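Local atomic coordinates of glycerophosphoryl diester phosphodiesterase (Parabacteroides distasonis, PDB entry 3MZ2), a protein that probably hydrolyses glycerophosphodiesters to an alcohol and glycerol 3-phosphate. Residues I31-H37 against D261-D266; E65-R69 against L78-D82; F180-V186 against S203-V209. All coordinates share one frame; numbering follows the deposited sequence.

Contact 1. Residues I31-H37 against D261-D266; sequences IPLISGH and DIIESD. With SO4 (sulfate ion), chain C.
L33 and I262 pack against each other at the start of two parallel strands, CB of L33 lying 3.8 Å from CG1 of I262 and CD1 of L33 crossing the isoleucine obliquely near that same CG1. A regular parallel ladder joins the strands: L33 N reaches D261 O, I263 N reaches L33 O (3.0 Å), S35 N reaches I263 O, S265 N reaches S35 O, and H37 N closes the row on S265 O.

Beyond this apolar pair the interface becomes polar, with a water between the strands and a partly exposed histidine at its end. S35 OG and E264 OE2 share the water, 2.8 Å from S35 OG, while S35 OG also meets T63 and E264 OE1 meets S234. H37 has CG anti to its backbone N (chi1 -174°), which lays the ring alongside D266. Within the ring plane, ND1 donates to D266 OD1 at 2.6 Å, coming in on the syn side but tilted 31° out of the carboxylate plane, and NE2 donates to sulfate O2 at 3.0 Å. E264 OE1 approaches CD2 of H37 at 3.3 Å. With an alanine here, D266 OD1 would probably lose its ring N-H donor and the sulfate one of its grips. R38 and H80 hold the same anion, consistent with a phosphate-binding pocket at the strand ends.

L33, S35, I262 and E264 share one sheet face, where M232 of strand 231-234 adjoins I262 and E264; on the other, I34 and S265 lean on helix 268-275, and I263 on helix 245-257.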
loop_
_atom_site.group_PDB
_atom_site.type_symbol
_atom_site.label_atom_id
_atom_site.label_comp_id
_atom_site.label_asym_id
_atom_site.label_seq_id
_atom_site.Cartn_x
_atom_site.Cartn_y
_atom_site.Cartn_z
ATOM N N ILE A 31 21.324 17.638 -16.288
ATOM C CA ILE A 31 22.319 16.830 -15.577
ATOM C C ILE A 31 21.631 15.550 -15.102
ATOM O O ILE A 31 20.577 15.627 -14.457
ATOM C CB ILE A 31 22.883 17.611 -14.376
ATOM C CG1 ILE A 31 23.723 18.786 -14.900
ATOM C CG2 ILE A 31 23.746 16.725 -13.430
ATOM C CD1 ILE A 31 24.173 19.683 -13.815
ATOM N N PRO A 32 22.247 14.388 -15.367
ATOM C CA PRO A 32 21.657 13.150 -14.851
ATOM C C PRO A 32 21.531 13.237 -13.339
ATOM O O PRO A 32 22.498 13.674 -12.673
ATOM C CB PRO A 32 22.683 12.072 -15.260
ATOM C CG PRO A 32 23.274 12.614 -16.525
ATOM C CD PRO A 32 23.372 14.130 -16.271
ATOM N N LEU A 33 20.390 12.797 -12.812
ATOM C CA LEU A 33 20.087 12.879 -11.385
ATOM C C LEU A 33 20.082 11.520 -10.683
ATOM O O LEU A 33 19.833 10.495 -11.315
ATOM C CB LEU A 33 18.758 13.577 -11.184
ATOM C CG LEU A 33 18.697 14.990 -11.691
ATOM C CD1 LEU A 33 17.309 15.579 -11.342
ATOM C CD2 LEU A 33 19.829 15.938 -11.135
ATOM N N ILE A 34 20.366 11.491 -9.388
ATOM C CA ILE A 34 20.365 10.281 -8.593
ATOM C C ILE A 34 19.465 10.469 -7.384
ATOM O O ILE A 34 19.465 11.533 -6.707
ATOM C CB ILE A 34 21.766 9.934 -8.116
ATOM C CG1 ILE A 34 22.743 9.699 -9.284
ATOM C CG2 ILE A 34 21.781 8.643 -7.231
ATOM C CD1 ILE A 34 24.241 9.444 -8.889
ATOM N N SER A 35 18.675 9.446 -7.117
ATOM C CA SER A 35 17.823 9.418 -5.915
ATOM C C SER A 35 18.114 8.157 -5.128
ATOM O O SER A 35 18.211 7.074 -5.705
ATOM C CB SER A 35 16.348 9.515 -6.328
ATOM O OG SER A 35 15.503 9.763 -5.228
ATOM N N GLY A 36 18.311 8.301 -3.818
ATOM C CA GLY A 36 18.591 7.192 -2.938
ATOM C C GLY A 36 17.313 6.510 -2.561
ATOM O O GLY A 36 16.500 7.071 -1.810
ATOM N N HIS A 37 17.107 5.305 -3.070
ATOM C CA HIS A 37 15.988 4.450 -2.673
ATOM C C HIS A 37 16.054 4.064 -1.203
ATOM O O HIS A 37 17.052 3.484 -0.712
ATOM C CB HIS A 37 15.999 3.180 -3.520
ATOM C CG HIS A 37 14.814 2.281 -3.320
ATOM N ND1 HIS A 37 14.912 1.040 -2.729
ATOM C CD2 HIS A 37 13.513 2.424 -3.677
ATOM C CE1 HIS A 37 13.729 0.451 -2.730
ATOM N NE2 HIS A 37 12.865 1.264 -3.315
ATOM N N ASP A 261 16.490 10.301 -17.156
ATOM C CA ASP A 261 16.974 11.532 -16.488
ATOM C C ASP A 261 17.455 11.277 -15.081
ATOM O O ASP A 261 18.389 11.964 -14.587
ATOM C CB ASP A 261 15.879 12.605 -16.517
ATOM C CG ASP A 261 15.329 12.815 -17.930
ATOM O OD1 ASP A 261 16.151 13.144 -18.818
ATOM O OD2 ASP A 261 14.138 12.502 -18.145
ATOM N N ILE A 262 16.787 10.340 -14.404
ATOM C CA ILE A 262 17.015 10.120 -12.986
ATOM C C ILE A 262 17.104 8.610 -12.752
ATOM O O ILE A 262 16.318 7.854 -13.289
ATOM C CB ILE A 262 15.854 10.727 -12.103
ATOM C CG1 ILE A 262 15.494 12.176 -12.538
ATOM C CG2 ILE A 262 16.230 10.633 -10.634
ATOM C CD1 ILE A 262 14.252 12.780 -11.878
ATOM N N ILE A 263 18.118 8.187 -11.990
ATOM C CA ILE A 263 18.186 6.796 -11.486
ATOM C C ILE A 263 17.909 6.782 -9.991
ATOM O O ILE A 263 18.623 7.489 -9.214
ATOM C CB ILE A 263 19.546 6.171 -11.760
ATOM C CG1 ILE A 263 19.679 5.947 -13.262
ATOM C CG2 ILE A 263 19.664 4.830 -11.029
ATOM C CD1 ILE A 263 21.125 5.592 -13.712
ATOM N N GLU A 264 16.874 6.060 -9.579
ATOM C CA GLU A 264 16.646 5.738 -8.164
ATOM C C GLU A 264 17.241 4.374 -7.851
ATOM O O GLU A 264 16.930 3.386 -8.520
ATOM C CB GLU A 264 15.164 5.722 -7.811
ATOM C CG GLU A 264 14.888 5.392 -6.350
ATOM C CD GLU A 264 13.434 5.054 -6.108
ATOM O OE1 GLU A 264 12.954 4.000 -6.579
ATOM O OE2 GLU A 264 12.773 5.847 -5.475
ATOM N N SER A 265 18.077 4.321 -6.813
ATOM C CA SER A 265 18.891 3.149 -6.537
ATOM C C SER A 265 19.136 2.943 -5.071
ATOM O O SER A 265 19.256 3.942 -4.302
ATOM C CB SER A 265 20.223 3.292 -7.305
ATOM O OG SER A 265 21.144 2.251 -7.069
ATOM N N ASP A 266 19.276 1.673 -4.664
ATOM C CA ASP A 266 19.739 1.336 -3.326
ATOM C C ASP A 266 21.248 1.603 -3.214
ATOM O O ASP A 266 21.766 1.594 -2.122
ATOM C CB ASP A 266 19.464 -0.136 -2.965
ATOM C CG ASP A 266 18.005 -0.418 -2.673
ATOM O OD1 ASP A 266 17.340 0.476 -2.145
ATOM O OD2 ASP A 266 17.533 -1.542 -2.983
HETATM S S SO4 C . 9.962 -0.117 -2.226
HETATM O O1 SO4 C . 10.611 0.633 -1.149
HETATM O O2 SO4 C . 9.957 0.730 -3.420
HETATM O O3 SO4 C . 10.667 -1.373 -2.539
HETATM O O4 SO4 C . 8.621 -0.524 -1.735
HETATM O O HOH W 1 12.975 8.628 -5.699
#

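Contact 2. Residues E65-R69 against L78-D82; sequences EIDPR and LFHDD. With SO4 (sulfate ion), chain C.
The R69 guanidinium has D81 O over one face, 3.0 Å above its plane and offset toward the rim, while its edge takes F79 O, H80 O and a water. NE donates to F79 O at 2.9 Å and NH2 to H80 O at 2.9 Å, both acceptors close to the guanidinium plane. A bend at chi3 (55°) brings the group over the F79-D82 backbone. NH2 also forms a salt bridge to the anti side of D82 OD1 at 3.1 Å, with the planes nearly perpendicular, and the water joins NH1 to the same oxygen.

The H80 ring meets D67 OD2 near its edge, the ring and carboxylate planes 78° apart; D67 itself is held by N48 and K140. ND1 of H80 donates to D81 OD1 at 2.7 Å, and NE2 to sulfate O4 at 3.2 Å. Elsewhere in the contact, F79 N binds D67 O, and I66 CD1 packs on L78 CD2 at 3.8 Å.

One arginine thus gathers two carbonyls and a carboxylate, which is likely to hold in place the loop from which H80 reaches the anion. Its positive charge probably steadies D82, whose OD2 accepts the D82 amide of the second subunit, so the network runs into the dimer interface.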
loop_
_atom_site.group_PDB
_atom_site.type_symbol
_atom_site.label_atom_id
_atom_site.label_comp_id
_atom_site.label_asym_id
_atom_site.label_seq_id
_atom_site.Cartn_x
_atom_site.Cartn_y
_atom_site.Cartn_z
ATOM N N GLU A 65 14.325 9.105 -1.308
ATOM C CA GLU A 65 12.987 8.545 -1.231
ATOM C C GLU A 65 12.944 7.775 0.087
ATOM O O GLU A 65 13.826 6.974 0.361
ATOM C CB GLU A 65 12.800 7.609 -2.416
ATOM C CG GLU A 65 11.410 7.029 -2.454
ATOM C CD GLU A 65 11.261 5.680 -1.809
ATOM O OE1 GLU A 65 12.245 5.066 -1.357
ATOM O OE2 GLU A 65 10.093 5.228 -1.774
ATOM N N ILE A 66 11.972 8.068 0.950
ATOM C CA ILE A 66 11.954 7.541 2.299
ATOM C C ILE A 66 10.570 6.987 2.642
ATOM O O ILE A 66 9.565 7.257 1.943
ATOM C CB ILE A 66 12.436 8.639 3.308
ATOM C CG1 ILE A 66 11.528 9.865 3.274
ATOM C CG2 ILE A 66 13.887 9.040 2.960
ATOM C CD1 ILE A 66 11.877 11.014 4.260
ATOM N N ASP A 67 10.521 6.235 3.745
ATOM C CA ASP A 67 9.358 5.448 4.148
ATOM C C ASP A 67 8.776 5.887 5.508
ATOM O O ASP A 67 9.128 5.321 6.547
ATOM C CB ASP A 67 9.749 3.947 4.230
ATOM C CG ASP A 67 10.265 3.411 2.907
ATOM O OD1 ASP A 67 9.449 3.397 1.959
ATOM O OD2 ASP A 67 11.440 3.014 2.829
ATOM N N PRO A 68 7.875 6.891 5.511
ATOM C CA PRO A 68 7.235 7.338 6.748
ATOM C C PRO A 68 6.178 6.349 7.223
ATOM O O PRO A 68 5.393 5.831 6.428
ATOM C CB PRO A 68 6.592 8.689 6.386
ATOM C CG PRO A 68 6.844 8.924 4.963
ATOM C CD PRO A 68 7.434 7.678 4.353
ATOM N N ARG A 69 6.212 6.043 8.511
ATOM C CA ARG A 69 5.209 5.197 9.120
ATOM C C ARG A 69 5.082 5.523 10.613
ATOM O O ARG A 69 5.886 6.237 11.200
ATOM C CB ARG A 69 5.504 3.696 8.927
ATOM C CG ARG A 69 6.730 3.207 9.609
ATOM C CD ARG A 69 6.808 1.672 9.704
ATOM N NE ARG A 69 6.686 0.951 8.414
ATOM C CZ ARG A 69 5.624 0.248 8.048
ATOM N NH1 ARG A 69 4.537 0.210 8.803
ATOM N NH2 ARG A 69 5.640 -0.366 6.874
ATOM N N LEU A 78 10.914 6.891 10.027
ATOM C CA LEU A 78 11.297 6.363 8.723
ATOM C C LEU A 78 11.704 4.915 8.934
ATOM O O LEU A 78 12.673 4.672 9.642
ATOM C CB LEU A 78 12.494 7.121 8.167
ATOM C CG LEU A 78 12.297 8.630 8.071
ATOM C CD1 LEU A 78 13.463 9.307 7.375
ATOM C CD2 LEU A 78 11.005 9.001 7.413
ATOM N N PHE A 79 10.988 3.995 8.303
ATOM C CA PHE A 79 11.242 2.581 8.435
ATOM C C PHE A 79 10.378 1.854 7.390
ATOM O O PHE A 79 9.152 2.016 7.390
ATOM C CB PHE A 79 10.869 2.086 9.855
ATOM C CG PHE A 79 11.482 0.771 10.193
ATOM C CD1 PHE A 79 12.776 0.714 10.702
ATOM C CD2 PHE A 79 10.797 -0.411 9.965
ATOM C CE1 PHE A 79 13.362 -0.483 10.978
ATOM C CE2 PHE A 79 11.402 -1.613 10.234
ATOM C CZ PHE A 79 12.673 -1.641 10.755
ATOM N N HIS A 80 10.991 1.045 6.535
ATOM C CA HIS A 80 10.244 0.475 5.409
ATOM C C HIS A 80 9.266 -0.653 5.769
ATOM O O HIS A 80 8.102 -0.600 5.410
ATOM C CB HIS A 80 11.192 -0.009 4.311
ATOM C CG HIS A 80 10.473 -0.636 3.154
ATOM N ND1 HIS A 80 10.146 -1.980 3.138
ATOM C CD2 HIS A 80 9.910 -0.099 2.048
ATOM C CE1 HIS A 80 9.472 -2.245 2.029
ATOM N NE2 HIS A 80 9.337 -1.129 1.341
ATOM N N ASP A 81 9.777 -1.672 6.436
ATOM C CA ASP A 81 9.050 -2.948 6.612
ATOM C C ASP A 81 7.979 -2.897 7.684
ATOM O O ASP A 81 8.023 -2.066 8.605
ATOM C CB ASP A 81 9.995 -4.088 6.986
ATOM C CG ASP A 81 10.988 -4.436 5.908
ATOM O OD1 ASP A 81 10.849 -3.999 4.734
ATOM O OD2 ASP A 81 11.954 -5.152 6.242
ATOM N N ASP A 82 7.071 -3.873 7.566
ATOM C CA ASP A 82 6.005 -4.108 8.521
ATOM C C ASP A 82 6.545 -4.781 9.781
ATOM O O ASP A 82 5.859 -4.872 10.765
ATOM C CB ASP A 82 4.884 -5.006 7.897
ATOM C CG ASP A 82 4.174 -4.331 6.734
ATOM O OD1 ASP A 82 4.108 -3.063 6.691
ATOM O OD2 ASP A 82 3.709 -5.055 5.837
HETATM S S SO4 C . 9.962 -0.117 -2.226
HETATM O O1 SO4 C . 10.611 0.633 -1.149
HETATM O O2 SO4 C . 9.957 0.730 -3.420
HETATM O O3 SO4 C . 10.667 -1.373 -2.539
HETATM O O4 SO4 C . 8.621 -0.524 -1.735
HETATM O O HOH W 2 2.129 -1.024 7.976
#

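Contact 3. Residues F180-V186 against S203-V209; sequences FMFEAFV and SHIMAYV
Y208 sets its ring edge over the face of F185, CD2 standing 3.5 Å above the middle of the phenylalanine ring. This edge-to-face pair has centroids 4.7 Å apart and planes at 64°; H165 makes a further edge-to-face contact with F185. On the same sheet face, E183 runs beside selenomethionine M206, the CE methyl lying 3.8 Å from E183 OE1, while E183 OE2 approaches CB of Y208.

The opposite face is apolar, formed by F182, A184, I205 and A207: A184 CB touches I205 CG2 at 3.8 Å and, just past the strand, V186 CG2 touches A207 CB at 3.6 Å. Here A184 and V186 also meet Y195 of helix 189-197, the helix that crosses between these two parallel strands in a beta-alpha-beta unit.

At the start of the pair, the chain of selenomethionine M181 leaves with CG anti to the backbone N (chi1 178°) and then bends, bringing CE against the H204-I205 backbone, 3.4 Å from H204 C. H204 extends the ladder with a side-chain bond: ND1 donates to F180 O at 2.8 Å, almost in the plane of the imidazole. Backbone bonds then alternate across the strands, F182 N to H204 O, M206 N to F182 O, A184 N to M206 O, Y208 N to A184 O and V186 N to Y208 O (2.7 Å).

The ladder and the bonds to strand 160-164 engage much of the backbone, yet V186 O has no polar partner and faces CG1 of V209. Apart from the H204 bond, the side chains meet mainly through aromatic and aliphatic packing.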
loop_
_atom_site.group_PDB
_atom_site.type_symbol
_atom_site.label_atom_id
_atom_site.label_comp_id
_atom_site.label_asym_id
_atom_site.label_seq_id
_atom_site.Cartn_x
_atom_site.Cartn_y
_atom_site.Cartn_z
ATOM N N PHE A 180 2.376 21.789 -3.901
ATOM C CA PHE A 180 3.055 20.505 -3.766
ATOM C C PHE A 180 3.716 20.059 -5.083
ATOM O O PHE A 180 3.194 20.291 -6.192
ATOM C CB PHE A 180 2.080 19.416 -3.385
ATOM C CG PHE A 180 1.554 19.439 -1.965
ATOM C CD1 PHE A 180 2.341 19.801 -0.870
ATOM C CD2 PHE A 180 0.270 18.972 -1.723
ATOM C CE1 PHE A 180 1.799 19.806 0.419
ATOM C CE2 PHE A 180 -0.257 18.932 -0.459
ATOM C CZ PHE A 180 0.499 19.325 0.606
HETATM N N MSE A 181 4.838 19.373 -4.949
HETATM C CA MSE A 181 5.532 18.744 -6.074
HETATM C C MSE A 181 5.419 17.241 -5.919
HETATM O O MSE A 181 5.558 16.744 -4.802
HETATM C CB MSE A 181 6.970 19.199 -6.084
HETATM C CG MSE A 181 7.911 18.656 -7.119
HETATM SE SE MSE A 181 7.771 19.702 -8.762
HETATM C CE MSE A 181 8.081 18.242 -9.988
ATOM N N PHE A 182 5.236 16.525 -7.031
ATOM C CA PHE A 182 4.986 15.103 -6.999
ATOM C C PHE A 182 6.058 14.261 -7.674
ATOM O O PHE A 182 6.599 14.666 -8.729
ATOM C CB PHE A 182 3.647 14.818 -7.688
ATOM C CG PHE A 182 2.504 15.479 -7.004
ATOM C CD1 PHE A 182 2.116 15.063 -5.743
ATOM C CD2 PHE A 182 1.851 16.537 -7.598
ATOM C CE1 PHE A 182 1.082 15.696 -5.083
ATOM C CE2 PHE A 182 0.810 17.209 -6.944
ATOM C CZ PHE A 182 0.392 16.768 -5.715
ATOM N N GLU A 183 6.277 13.068 -7.103
ATOM C CA GLU A 183 6.829 11.949 -7.879
ATOM C C GLU A 183 5.601 11.103 -8.285
ATOM O O GLU A 183 4.935 10.554 -7.445
ATOM C CB GLU A 183 7.815 11.106 -7.065
ATOM C CG GLU A 183 8.264 9.903 -7.880
ATOM C CD GLU A 183 9.132 8.946 -7.136
ATOM O OE1 GLU A 183 10.208 9.384 -6.647
ATOM O OE2 GLU A 183 8.753 7.755 -7.137
ATOM N N ALA A 184 5.273 11.099 -9.555
ATOM C CA ALA A 184 4.088 10.400 -10.059
ATOM C C ALA A 184 4.466 9.126 -10.796
ATOM O O ALA A 184 5.359 9.135 -11.601
ATOM C CB ALA A 184 3.297 11.341 -10.995
ATOM N N PHE A 185 3.787 8.010 -10.509
ATOM C CA PHE A 185 3.931 6.807 -11.304
ATOM C C PHE A 185 3.326 7.039 -12.675
ATOM O O PHE A 185 2.117 7.324 -12.805
ATOM C CB PHE A 185 3.245 5.625 -10.614
ATOM C CG PHE A 185 4.051 4.996 -9.492
ATOM C CD1 PHE A 185 4.672 5.796 -8.553
ATOM C CD2 PHE A 185 4.120 3.622 -9.343
ATOM C CE1 PHE A 185 5.459 5.242 -7.551
ATOM C CE2 PHE A 185 4.881 3.049 -8.295
ATOM C CZ PHE A 185 5.537 3.880 -7.399
ATOM N N VAL A 186 4.140 6.911 -13.713
ATOM C CA VAL A 186 3.657 7.146 -15.075
ATOM C C VAL A 186 4.273 6.101 -15.964
ATOM O O VAL A 186 5.258 6.358 -16.626
ATOM C CB VAL A 186 3.983 8.585 -15.651
ATOM C CG1 VAL A 186 3.069 8.837 -16.848
ATOM C CG2 VAL A 186 3.823 9.659 -14.643
ATOM N N SER A 203 4.169 20.659 -14.720
ATOM C CA SER A 203 5.211 21.383 -14.026
ATOM C C SER A 203 5.370 20.919 -12.579
ATOM O O SER A 203 6.399 21.161 -11.964
ATOM C CB SER A 203 4.952 22.878 -14.051
ATOM O OG SER A 203 3.723 23.232 -13.440
ATOM N N HIS A 204 4.324 20.327 -12.018
ATOM C CA HIS A 204 4.410 19.783 -10.653
ATOM C C HIS A 204 4.690 18.265 -10.555
ATOM O O HIS A 204 4.557 17.677 -9.463
ATOM C CB HIS A 204 3.106 20.123 -9.932
ATOM C CG HIS A 204 3.017 21.575 -9.602
ATOM N ND1 HIS A 204 2.977 22.059 -8.318
ATOM C CD2 HIS A 204 2.995 22.657 -10.418
ATOM C CE1 HIS A 204 2.927 23.384 -8.352
ATOM N NE2 HIS A 204 2.904 23.770 -9.611
ATOM N N ILE A 205 5.127 17.683 -11.669
ATOM C CA ILE A 205 5.379 16.270 -11.803
ATOM C C ILE A 205 6.832 15.952 -12.230
ATOM O O ILE A 205 7.379 16.563 -13.150
ATOM C CB ILE A 205 4.383 15.616 -12.738
ATOM C CG1 ILE A 205 3.014 15.648 -12.060
ATOM C CG2 ILE A 205 4.802 14.167 -13.057
ATOM C CD1 ILE A 205 1.918 15.051 -12.906
HETATM N N MSE A 206 7.422 15.011 -11.483
HETATM C CA MSE A 206 8.566 14.210 -11.942
HETATM C C MSE A 206 8.020 12.794 -12.038
HETATM O O MSE A 206 7.249 12.394 -11.168
HETATM C CB MSE A 206 9.741 14.317 -10.955
HETATM C CG MSE A 206 10.989 13.514 -11.350
HETATM SE SE MSE A 206 10.886 11.671 -10.594
HETATM C CE MSE A 206 11.415 12.230 -8.786
ATOM N N ALA A 207 8.404 12.050 -13.082
ATOM C CA ALA A 207 7.764 10.767 -13.335
ATOM C C ALA A 207 8.626 9.558 -13.080
ATOM O O ALA A 207 9.726 9.489 -13.615
ATOM C CB ALA A 207 7.226 10.724 -14.777
ATOM N N TYR A 208 8.073 8.620 -12.321
ATOM C CA TYR A 208 8.623 7.309 -12.141
ATOM C C TYR A 208 8.043 6.444 -13.257
ATOM O O TYR A 208 6.804 6.335 -13.373
ATOM C CB TYR A 208 8.263 6.754 -10.757
ATOM C CG TYR A 208 8.619 5.292 -10.611
ATOM C CD1 TYR A 208 9.927 4.863 -10.801
ATOM C CD2 TYR A 208 7.658 4.342 -10.365
ATOM C CE1 TYR A 208 10.275 3.537 -10.730
ATOM C CE2 TYR A 208 8.004 2.980 -10.253
ATOM C CZ TYR A 208 9.334 2.609 -10.440
ATOM O OH TYR A 208 9.737 1.279 -10.375
ATOM N N VAL A 209 8.910 5.947 -14.151
ATOM C CA VAL A 209 8.451 5.173 -15.298
ATOM C C VAL A 209 8.714 3.668 -15.172
ATOM O O VAL A 209 8.494 2.942 -16.118
ATOM C CB VAL A 209 9.021 5.701 -16.636
ATOM C CG1 VAL A 209 8.581 7.220 -16.906
ATOM C CG2 VAL A 209 10.585 5.585 -16.699
#

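In the fold
All three contacts belong to one curled sheet and are largely buried, contact 1 lying nearest the centre of the chain. Contacts 1 and 3 each join neighbouring parallel strands: contact 1 pairs early and late strands across 224 residues, as barrel closure requires, while contact 3 spans a single crossover helix. They touch where I262 CD1 packs on M206 CG. Contact 2 instead ties a strand to the loop that follows its antiparallel neighbour, and reaches the subunit interface. Its strand adjoins that of contact 1, linked by a probable G36-E65 backbone bond. Contacts 1 and 2 meet at the sulfate and become polar there, at partly exposed H37 and H80, whereas contact 3 is chiefly apolar and aromatic.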